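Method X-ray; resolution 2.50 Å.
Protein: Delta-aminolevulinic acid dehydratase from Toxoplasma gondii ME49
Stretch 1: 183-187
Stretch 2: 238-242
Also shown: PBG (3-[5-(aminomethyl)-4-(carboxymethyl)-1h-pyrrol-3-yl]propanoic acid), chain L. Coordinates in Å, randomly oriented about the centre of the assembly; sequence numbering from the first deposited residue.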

ATOM      1  N   SER A 183       6.496 -30.697 -11.682  1.00 15.20           N
ATOM      2  CA  SER A 183       7.703 -29.896 -11.867  1.00 15.39           C
ATOM      3  C   SER A 183       7.964 -29.584 -13.336  1.00 16.05           C
ATOM      4  O   SER A 183       9.067 -29.168 -13.704  1.00 16.77           O
ATOM      5  CB  SER A 183       8.892 -30.647 -11.309  1.00 15.43           C
ATOM      6  OG  SER A 183       9.059 -31.866 -12.004  1.00 15.20           O
ATOM      7  N   ASP A 184       6.921 -29.718 -14.149  1.00 16.06           N
ATOM      8  CA  ASP A 184       7.026 -29.735 -15.608  1.00 15.97           C
ATOM      9  C   ASP A 184       7.093 -28.382 -16.270  1.00 15.58           C
ATOM     10  O   ASP A 184       7.667 -28.269 -17.341  1.00 15.58           O
ATOM     11  CB  ASP A 184       5.786 -30.422 -16.172  1.00 16.74           C
ATOM     12  CG  ASP A 184       4.509 -29.859 -15.582  1.00 17.19           C
ATOM     13  OD1 ASP A 184       4.261 -30.125 -14.383  1.00 16.13           O
ATOM     14  OD2 ASP A 184       3.787 -29.129 -16.304  1.00 16.98           O
ATOM     15  N   MET A 185       6.441 -27.390 -15.661  1.00 14.88           N
ATOM     16  CA  MET A 185       6.310 -26.031 -16.179  1.00 13.92           C
ATOM     17  C   MET A 185       5.541 -25.927 -17.507  1.00 14.35           C
ATOM     18  O   MET A 185       5.721 -24.977 -18.294  1.00 14.39           O
ATOM     19  CB  MET A 185       7.668 -25.340 -16.219  1.00 13.46           C
ATOM     20  CG  MET A 185       8.241 -25.036 -14.837  1.00 14.01           C
ATOM     21  SD  MET A 185       7.299 -23.839 -13.846  1.00 16.84           S
ATOM     22  CE  MET A 185       7.791 -22.307 -14.603  1.00 12.81           C
ATOM     23  N   MET A 186       4.638 -26.875 -17.745  1.00 14.46           N
ATOM     24  CA  MET A 186       3.682 -26.731 -18.833  1.00 14.87           C
ATOM     25  C   MET A 186       2.673 -25.725 -18.381  1.00 14.81           C
ATOM     26  O   MET A 186       2.435 -25.580 -17.195  1.00 15.10           O
ATOM     27  CB  MET A 186       2.981 -28.041 -19.147  1.00 15.15           C
ATOM     28  CG  MET A 186       3.922 -29.131 -19.656  1.00 16.16           C
ATOM     29  SD  MET A 186       4.834 -28.659 -21.143  1.00 15.85           S
ATOM     30  CE  MET A 186       6.455 -28.102 -20.567  1.00 11.60           C
ATOM     31  N   ASP A 187       2.085 -25.010 -19.320  1.00 15.05           N
ATOM     32  CA  ASP A 187       1.054 -24.075 -18.994  1.00 15.31           C
ATOM     33  C   ASP A 187      -0.219 -24.800 -18.646  1.00 15.48           C
ATOM     34  O   ASP A 187      -0.620 -25.721 -19.333  1.00 15.72           O
ATOM     35  CB  ASP A 187       0.818 -23.143 -20.168  1.00 15.75           C
ATOM     36  CG  ASP A 187       1.887 -22.107 -20.281  1.00 16.62           C
ATOM     37  OD1 ASP A 187       2.469 -21.768 -19.233  1.00 16.80           O
ATOM     38  OD2 ASP A 187       2.175 -21.654 -21.410  1.00 18.03           O
ATOM     39  N   THR A 238      12.548 -23.058 -23.141  1.00 13.92           N
ATOM     40  CA  THR A 238      11.212 -22.847 -23.677  1.00 13.49           C
ATOM     41  C   THR A 238      10.094 -23.195 -22.667  1.00 13.40           C
ATOM     42  O   THR A 238       8.911 -23.114 -23.011  1.00 13.64           O
ATOM     43  CB  THR A 238      10.997 -23.679 -24.996  1.00 14.09           C
ATOM     44  OG1 THR A 238      11.305 -25.064 -24.757  1.00 15.43           O
ATOM     45  CG2 THR A 238      11.858 -23.146 -26.139  1.00 11.64           C
ATOM     46  N   TYR A 239      10.455 -23.605 -21.444  1.00 12.53           N
ATOM     47  CA  TYR A 239       9.474 -23.879 -20.412  1.00 12.61           C
ATOM     48  C   TYR A 239       9.880 -23.532 -18.973  1.00 12.23           C
ATOM     49  O   TYR A 239       9.075 -22.937 -18.256  1.00 12.58           O
ATOM     50  CB  TYR A 239       8.933 -25.323 -20.480  1.00 12.99           C
ATOM     51  CG  TYR A 239       9.878 -26.512 -20.466  1.00 12.42           C
ATOM     52  CD1 TYR A 239      10.416 -27.012 -21.644  1.00 13.71           C
ATOM     53  CD2 TYR A 239      10.126 -27.214 -19.304  1.00 13.61           C
ATOM     54  CE1 TYR A 239      11.236 -28.141 -21.659  1.00 13.12           C
ATOM     55  CE2 TYR A 239      10.945 -28.367 -19.310  1.00 14.65           C
ATOM     56  CZ  TYR A 239      11.492 -28.821 -20.503  1.00 14.54           C
ATOM     57  OH  TYR A 239      12.289 -29.958 -20.539  1.00 16.05           O
ATOM     58  N   GLN A 240      11.077 -23.911 -18.534  1.00 11.33           N
ATOM     59  CA  GLN A 240      11.592 -23.350 -17.291  1.00 10.79           C
ATOM     60  C   GLN A 240      11.864 -21.850 -17.497  1.00 10.83           C
ATOM     61  O   GLN A 240      12.062 -21.386 -18.614  1.00 10.99           O
ATOM     62  CB  GLN A 240      12.806 -24.110 -16.810  1.00 10.37           C
ATOM     63  CG  GLN A 240      12.469 -25.581 -16.429  1.00 10.63           C
ATOM     64  CD  GLN A 240      13.699 -26.435 -16.105  1.00 10.81           C
ATOM     65  OE1 GLN A 240      14.846 -25.994 -16.216  1.00  8.68           O
ATOM     66  NE2 GLN A 240      13.452 -27.685 -15.721  1.00 13.39           N
ATOM     67  N   MET A 241      11.833 -21.101 -16.411  1.00 10.94           N
ATOM     68  CA  MET A 241      11.902 -19.636 -16.444  1.00 11.34           C
ATOM     69  C   MET A 241      13.311 -19.064 -16.572  1.00 10.76           C
ATOM     70  O   MET A 241      14.292 -19.623 -16.085  1.00 10.63           O
ATOM     71  CB  MET A 241      11.276 -19.071 -15.162  1.00 11.71           C
ATOM     72  CG  MET A 241       9.765 -19.240 -15.111  1.00 13.93           C
ATOM     73  SD  MET A 241       8.975 -18.662 -13.599  1.00 18.00           S
ATOM     74  CE  MET A 241       9.828 -17.099 -13.431  1.00 17.71           C
ATOM     75  N   ASP A 242      13.391 -17.923 -17.213  1.00 10.56           N
ATOM     76  CA  ASP A 242      14.622 -17.159 -17.297  1.00 10.60           C
ATOM     77  C   ASP A 242      14.981 -16.657 -15.911  1.00 10.11           C
ATOM     78  O   ASP A 242      14.189 -15.962 -15.286  1.00 10.34           O
ATOM     79  CB  ASP A 242      14.375 -15.949 -18.208  1.00 11.04           C
ATOM     80  CG  ASP A 242      15.666 -15.230 -18.627  1.00 12.25           C
ATOM     81  OD1 ASP A 242      16.719 -15.476 -18.003  1.00 10.61           O
ATOM     82  OD2 ASP A 242      15.602 -14.421 -19.598  1.00 13.54           O
TER
HETATM   83  CHA PBG L 360      12.285 -32.923 -13.191  1.00 19.71           C
HETATM   84  C1A PBG L 360      13.025 -32.499 -11.965  1.00 19.58           C
HETATM   85  C2A PBG L 360      14.279 -31.897 -11.922  1.00 19.49           C
HETATM   86  C3A PBG L 360      14.553 -31.683 -10.584  1.00 16.46           C
HETATM   87  C4A PBG L 360      13.436 -32.073  -9.868  1.00 18.81           C
HETATM   88  NA  PBG L 360      12.538 -32.588 -10.719  1.00 19.44           N
HETATM   89  C5A PBG L 360      15.259 -31.679 -13.050  1.00 21.31           C
HETATM   90  C6A PBG L 360      14.896 -30.680 -14.062  1.00 19.95           C
HETATM   91  O1A PBG L 360      13.680 -30.358 -14.131  1.00 22.89           O
HETATM   92  O2A PBG L 360      15.760 -30.255 -14.863  1.00 16.92           O
HETATM   93  C7A PBG L 360      15.818 -31.136 -10.046  1.00 14.72           C
HETATM   94  C8A PBG L 360      16.035 -31.261  -8.584  1.00 12.13           C
HETATM   95  C9A PBG L 360      17.388 -31.011  -8.061  1.00  9.48           C
HETATM   96  O3A PBG L 360      17.672 -31.502  -6.973  1.00 14.05           O
HETATM   97  O4A PBG L 360      18.326 -30.591  -8.757  1.00  9.26           O
HETATM   98  N1  PBG L 360      11.069 -32.251 -13.512  1.00 18.89           N
HETATM   99  O   HOH W   1      10.602 -28.211 -15.541  1.00 17.11           O

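Two irregular loop segments, at least 53 residues apart in sequence wherever they touch, meet here and bury 243 Å² summed over both sides. No direct hydrogen bond crosses between them, so the direct contact rests on fit. The nearest alpha carbons, Met185 CA and Tyr239 CA, lie 5.7 Å apart, and these two residues carry the largest covered areas, 80 and 71 Å².

Met185 is the main bump of the first segment. Its CA-to-CB bond points toward the other segment, and CB comes within 3.5 Å of Tyr239 O, close packing of a methylene on a carbonyl. The same CB lies at the ring edge, near the ring plane, 4.4 Å from Tyr239 CD2. Beyond it, three successive m torsions (-69°, -65°, -77°) curl the chain, and its terminal CE packs 3.7 Å from Met241 CG. Met185 thus reaches past Gln240 along the second segment, its side chain received between the carbonyl and ring edge of Tyr239 at the CB end and Met241 at the CE end.

Tyr239 answers with a CA-to-CB bond also directed toward its partner. Its CD2 sits 3.3 Å from Asp184 O, an approach oblique to the ring, while the side chain of Asp184 starts away. Met186 likewise starts away, yet its end comes nearer: CE lies 3.7 Å from Tyr239 CB. Methionine carbons therefore approach Tyr239 at both CB and the ring edge. Within the first segment, Met186 N donates to Asp184 OD2 (2.8 Å, 155° at the hydrogen), tying the Asp184 carboxylate to the backbone just after Met185, whose phi/psi is 63/27.

Where direct packing gives out, water 1 bridges the gap, donating to Ser183 O at 2.6 Å and accepting from Gln240 NE2 at 2.9 Å. Porphobilinogen touches both segments nearby: its N1 donates to Ser183 OG at 2.5 Å, and its O1A lies 3.1 Å from Gln240 NE2.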